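Local coordinates for ABC transporter (PDB 4G68), which probably serves as the extracellular solute-binding protein of an ABC transporter that takes up xylan-derived sugars in a thermophilic bacterium, at residues Asn45-Glu50 against Thr54-Ile59; Pro68-Val73 against Ala335-Lys340. All blocks are in the same frame, centred on the assembly; numbering follows the deposited sequence.

Contact 1 (Asn45-Glu50 against Thr54-Ile59)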
# COMPACT_ATOMS: atom_id res chain seq x y z
N ASN C 45 2.51 15.73 1.62
CA ASN C 45 2.79 14.29 1.38
C ASN C 45 3.09 13.56 2.70
O ASN C 45 3.14 14.20 3.77
CB ASN C 45 3.91 14.10 0.34
CG ASN C 45 5.25 14.61 0.83
OD1 ASN C 45 5.95 13.91 1.57
ND2 ASN C 45 5.59 15.84 0.45
N LEU C 46 3.25 12.24 2.62
CA LEU C 46 3.44 11.43 3.83
C LEU C 46 4.83 10.76 3.94
O LEU C 46 5.04 9.89 4.83
CB LEU C 46 2.34 10.38 3.98
CG LEU C 46 2.18 9.31 2.90
CD1 LEU C 46 3.49 8.64 2.47
CD2 LEU C 46 1.19 8.24 3.35
N PHE C 47 5.77 11.18 3.08
CA PHE C 47 7.14 10.62 3.09
C PHE C 47 8.04 11.05 4.26
O PHE C 47 8.97 11.87 4.13
CB PHE C 47 7.83 10.83 1.75
CG PHE C 47 7.23 10.04 0.64
CD1 PHE C 47 7.45 8.67 0.53
CD2 PHE C 47 6.41 10.66 -0.30
CE1 PHE C 47 6.87 7.94 -0.51
CE2 PHE C 47 5.82 9.94 -1.33
CZ PHE C 47 6.06 8.57 -1.44
N THR C 48 7.79 10.41 5.40
CA THR C 48 8.35 10.84 6.68
C THR C 48 9.68 10.18 7.05
O THR C 48 10.53 10.80 7.70
CB THR C 48 7.32 10.61 7.78
OG1 THR C 48 7.90 10.90 9.05
CG2 THR C 48 6.80 9.18 7.77
N GLY C 49 9.85 8.92 6.63
CA GLY C 49 11.05 8.15 6.99
C GLY C 49 12.22 8.40 6.05
O GLY C 49 12.03 8.89 4.92
N GLU C 50 13.42 8.04 6.50
CA GLU C 50 14.63 8.25 5.68
C GLU C 50 14.96 7.01 4.82
O GLU C 50 14.72 5.89 5.25
CB GLU C 50 15.83 8.61 6.57
CG GLU C 50 15.67 9.87 7.43
CD GLU C 50 15.54 11.13 6.62
OE1 GLU C 50 15.92 11.14 5.41
OE2 GLU C 50 15.05 12.12 7.21
N THR C 54 14.51 13.05 3.00
CA THR C 54 15.68 13.80 2.46
C THR C 54 15.58 13.90 0.94
O THR C 54 15.82 14.97 0.36
CB THR C 54 17.02 13.10 2.84
OG1 THR C 54 17.18 13.07 4.27
CG2 THR C 54 18.25 13.79 2.19
N LYS C 55 15.23 12.78 0.30
CA LYS C 55 15.05 12.79 -1.16
C LYS C 55 13.97 13.73 -1.69
O LYS C 55 14.15 14.39 -2.75
CB LYS C 55 14.84 11.36 -1.65
CG LYS C 55 16.03 10.48 -1.32
CD LYS C 55 17.20 10.81 -2.22
CE LYS C 55 17.04 10.02 -3.48
NZ LYS C 55 18.07 10.48 -4.44
N VAL C 56 12.85 13.78 -0.97
CA VAL C 56 11.71 14.57 -1.40
C VAL C 56 12.05 16.05 -1.26
O VAL C 56 11.78 16.84 -2.18
CB VAL C 56 10.42 14.22 -0.61
CG1 VAL C 56 9.26 15.14 -0.99
CG2 VAL C 56 10.03 12.79 -0.94
N LYS C 57 12.71 16.39 -0.15
CA LYS C 57 13.20 17.76 0.06
C LYS C 57 14.09 18.22 -1.10
O LYS C 57 13.96 19.38 -1.56
CB LYS C 57 13.96 17.91 1.39
CG LYS C 57 14.28 19.36 1.75
CD LYS C 57 12.99 20.14 1.95
CE LYS C 57 13.12 21.65 1.81
NZ LYS C 57 14.41 22.24 2.29
N GLU C 58 14.98 17.32 -1.54
CA GLU C 58 15.92 17.58 -2.62
C GLU C 58 15.17 17.86 -3.93
O GLU C 58 15.45 18.82 -4.62
CB GLU C 58 16.89 16.41 -2.80
CG GLU C 58 17.82 16.18 -1.60
CD GLU C 58 18.79 15.01 -1.77
OE1 GLU C 58 18.59 14.15 -2.66
OE2 GLU C 58 19.77 14.95 -1.01
N ILE C 59 14.23 16.98 -4.27
CA ILE C 59 13.35 17.17 -5.40
C ILE C 59 12.69 18.55 -5.37
O ILE C 59 12.75 19.27 -6.37
CB ILE C 59 12.25 16.09 -5.49
CG1 ILE C 59 12.85 14.72 -5.78
CG2 ILE C 59 11.29 16.45 -6.61
CD1 ILE C 59 11.90 13.56 -5.52

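Contact 2 (Pro68-Val73 against Ala335-Lys340)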
# COMPACT_ATOMS: atom_id res chain seq x y z
N PRO C 68 12.12 30.14 -10.14
CA PRO C 68 12.22 31.19 -9.13
C PRO C 68 10.89 31.87 -8.80
O PRO C 68 10.65 32.25 -7.66
CB PRO C 68 13.23 32.20 -9.72
CG PRO C 68 13.63 31.71 -11.06
CD PRO C 68 12.96 30.40 -11.34
N ASN C 69 10.01 31.97 -9.78
CA ASN C 69 8.70 32.63 -9.58
C ASN C 69 7.60 31.71 -9.07
O ASN C 69 6.61 32.18 -8.50
CB ASN C 69 8.27 33.37 -10.84
CG ASN C 69 8.99 34.69 -10.98
OD1 ASN C 69 9.82 35.04 -10.17
ND2 ASN C 69 8.66 35.43 -12.02
N VAL C 70 7.78 30.40 -9.26
CA VAL C 70 6.85 29.44 -8.71
C VAL C 70 7.57 28.57 -7.68
O VAL C 70 8.19 27.55 -8.02
CB VAL C 70 6.21 28.59 -9.82
CG1 VAL C 70 5.06 27.76 -9.25
CG2 VAL C 70 5.73 29.47 -10.96
N GLN C 71 7.52 28.97 -6.42
CA GLN C 71 8.13 28.17 -5.35
C GLN C 71 7.13 27.14 -4.82
O GLN C 71 5.92 27.33 -4.90
CB GLN C 71 8.62 29.08 -4.23
CG GLN C 71 9.66 30.08 -4.72
CD GLN C 71 10.97 29.42 -5.10
OE1 GLN C 71 11.32 29.32 -6.28
NE2 GLN C 71 11.70 28.95 -4.11
N ILE C 72 7.65 26.02 -4.32
CA ILE C 72 6.86 25.04 -3.57
C ILE C 72 7.34 24.98 -2.13
O ILE C 72 8.56 25.03 -1.88
CB ILE C 72 7.00 23.63 -4.20
CG1 ILE C 72 6.59 23.64 -5.68
CG2 ILE C 72 6.27 22.56 -3.37
CD1 ILE C 72 6.98 22.40 -6.47
N VAL C 73 6.39 24.87 -1.20
CA VAL C 73 6.69 24.63 0.21
C VAL C 73 5.89 23.40 0.58
O VAL C 73 4.74 23.28 0.19
CB VAL C 73 6.31 25.86 1.09
CG1 VAL C 73 6.39 25.52 2.58
CG2 VAL C 73 7.17 27.09 0.73
N ALA C 335 0.16 24.86 -10.47
CA ALA C 335 -0.04 23.65 -9.64
C ALA C 335 -0.04 22.31 -10.41
O ALA C 335 0.54 21.30 -9.93
CB ALA C 335 -1.30 23.78 -8.80
N VAL C 336 -0.67 22.29 -11.59
CA VAL C 336 -0.63 21.09 -12.47
C VAL C 336 0.79 20.88 -13.01
O VAL C 336 1.23 19.74 -13.09
CB VAL C 336 -1.66 21.18 -13.64
CG1 VAL C 336 -1.54 19.95 -14.59
CG2 VAL C 336 -3.07 21.25 -13.11
N ARG C 337 1.52 21.98 -13.33
CA ARG C 337 2.85 21.83 -13.91
C ARG C 337 3.80 21.22 -12.90
O ARG C 337 4.52 20.23 -13.21
CB ARG C 337 3.44 23.14 -14.45
CG ARG C 337 4.75 22.94 -15.22
CD ARG C 337 5.15 24.19 -16.01
NE ARG C 337 5.34 25.33 -15.11
CZ ARG C 337 6.51 25.71 -14.60
NH1 ARG C 337 7.61 25.04 -14.92
NH2 ARG C 337 6.56 26.75 -13.80
N ALA C 338 3.77 21.79 -11.70
CA ALA C 338 4.48 21.23 -10.58
C ALA C 338 4.10 19.82 -10.27
O ALA C 338 4.98 19.02 -10.01
CB ALA C 338 4.30 22.10 -9.34
N ALA C 339 2.79 19.53 -10.18
CA ALA C 339 2.33 18.17 -9.85
C ALA C 339 2.94 17.19 -10.87
O ALA C 339 3.57 16.18 -10.46
CB ALA C 339 0.80 18.06 -9.84
N LYS C 340 2.81 17.50 -12.17
CA LYS C 340 3.46 16.67 -13.21
C LYS C 340 4.94 16.36 -12.98
O LYS C 340 5.38 15.20 -13.15
CB LYS C 340 3.34 17.33 -14.56
CG LYS C 340 1.98 17.16 -15.16
CD LYS C 340 1.96 17.70 -16.58
CE LYS C 340 0.71 18.47 -16.88
NZ LYS C 340 0.65 18.86 -18.32

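Contact 1 (Asn45-Glu50 against Thr54-Ile59)
Val56, on the helix, is wedged against the loop by its two methyls. CG2 packs against Phe47 CB at 4.0 Å, and CG1 reaches the side-chain amide of Asn45, with ND2 also 4.0 Å away. With CG1 anti to its backbone N (chi1 175°) and CG2 beside that nitrogen, the two branches part, so that CG1 meets the last residue of strand 40-45 and CG2 a residue of the loop beyond it. At the more exposed end of the contact, Glu50 and Thr54 make the polar clasp. The hydroxyl OG1 of Thr54 donates to Glu50 OE1 at 2.6 Å, arriving on the syn side of the carboxylate but 32° out of its plane. Thr54 N adds a weak bond to the same Glu50 OE1, 3.4 Å long and bent to 139° at the hydrogen. The Glu50 chain folds at chi2 to carry its carboxylate over to the helix, and its negative charge beside the first turn probably gains from the helix dipole.

One shell out, the loop braces itself. Asn45 OD1 takes the backbone N of Phe47 at 3.1 Å, on a lone pair in the carbonyl plane, closing an Asx turn, while Asn45 ND2 is hydrogen-bonded to Glu74; both ends of the buried amide are thus engaged and its rotation is set. Phe47 is the centre of an inverse gamma turn, and Leu46 CD1 sits over the centre of one face of its ring, 4.3 Å above the plane. Gln100 on strand 98-102 accepts from Leu46 N. Leu346 and Met349 of helix 332-353 touch Val56 as well. The arrangement is the strand-to-helix turn of the first beta-alpha-beta unit in a periplasmic-binding-protein fold, where such loops commonly face the ligand cleft between the lobes.

Contact 2 (Pro68-Val73 against Ala335-Lys340)
Ala338 and Ile72 meet methyl to methyl: Ile72 CD1 lies 3.9 Å from Ala338 CB. Ile72 turns its CG1 branch beside the backbone N and extends it at chi2 (167°), so the terminal methyl reaches across to the helix, where the small alanine side chain points toward the strand. Val70, two residues earlier, makes the second touch. Its CG2 meets Arg337 NH2 at 4.0 Å, arriving at the edge of the guanidinium and near its plane. The arginine bends at chi3 to bring this group round, and its polar end is held by Asn67, whose OD1 accepts from NH1.

Trp63 of helix 52-66 touches Ile72, Arg337 and Ala338, and its NE1 donates to Val70 O; Leu41 on strand 40-45 packs on both Val70 and Ala338. The contact therefore belongs to a larger apolar layer between the edge of the sheet formed by strands 71-76 and 40-45, helix 52-66 and helix 332-353. No hydrogen bond joins the two segments, so they meet by van der Waals packing; the guanidinium turns an edge to the valine methyl and directs its hydrogen bonding to Asn67.

Overall arrangement
From the N terminus, strand 40-45 runs into contact 1, which closes the short loop leading to helix 52-66. That helix continues through a turn to strand 71-76; contact 2 opens across that turn and the start of the strand, with contact 1 already complete, so the two stand in series. Contact 2 then spans some 260 residues, bringing helix 332-353 back to the first beta-alpha-beta unit. The centres of the two contacts lie about 17 Å apart, with no atoms touching. Helix 52-66 supplies Val56 to contact 1 and Trp63 beside contact 2; helix 332-353 forms one side of contact 2 and, further along, touches Val56. Together they tie the opening strands, first helix and this late helix into one lobe.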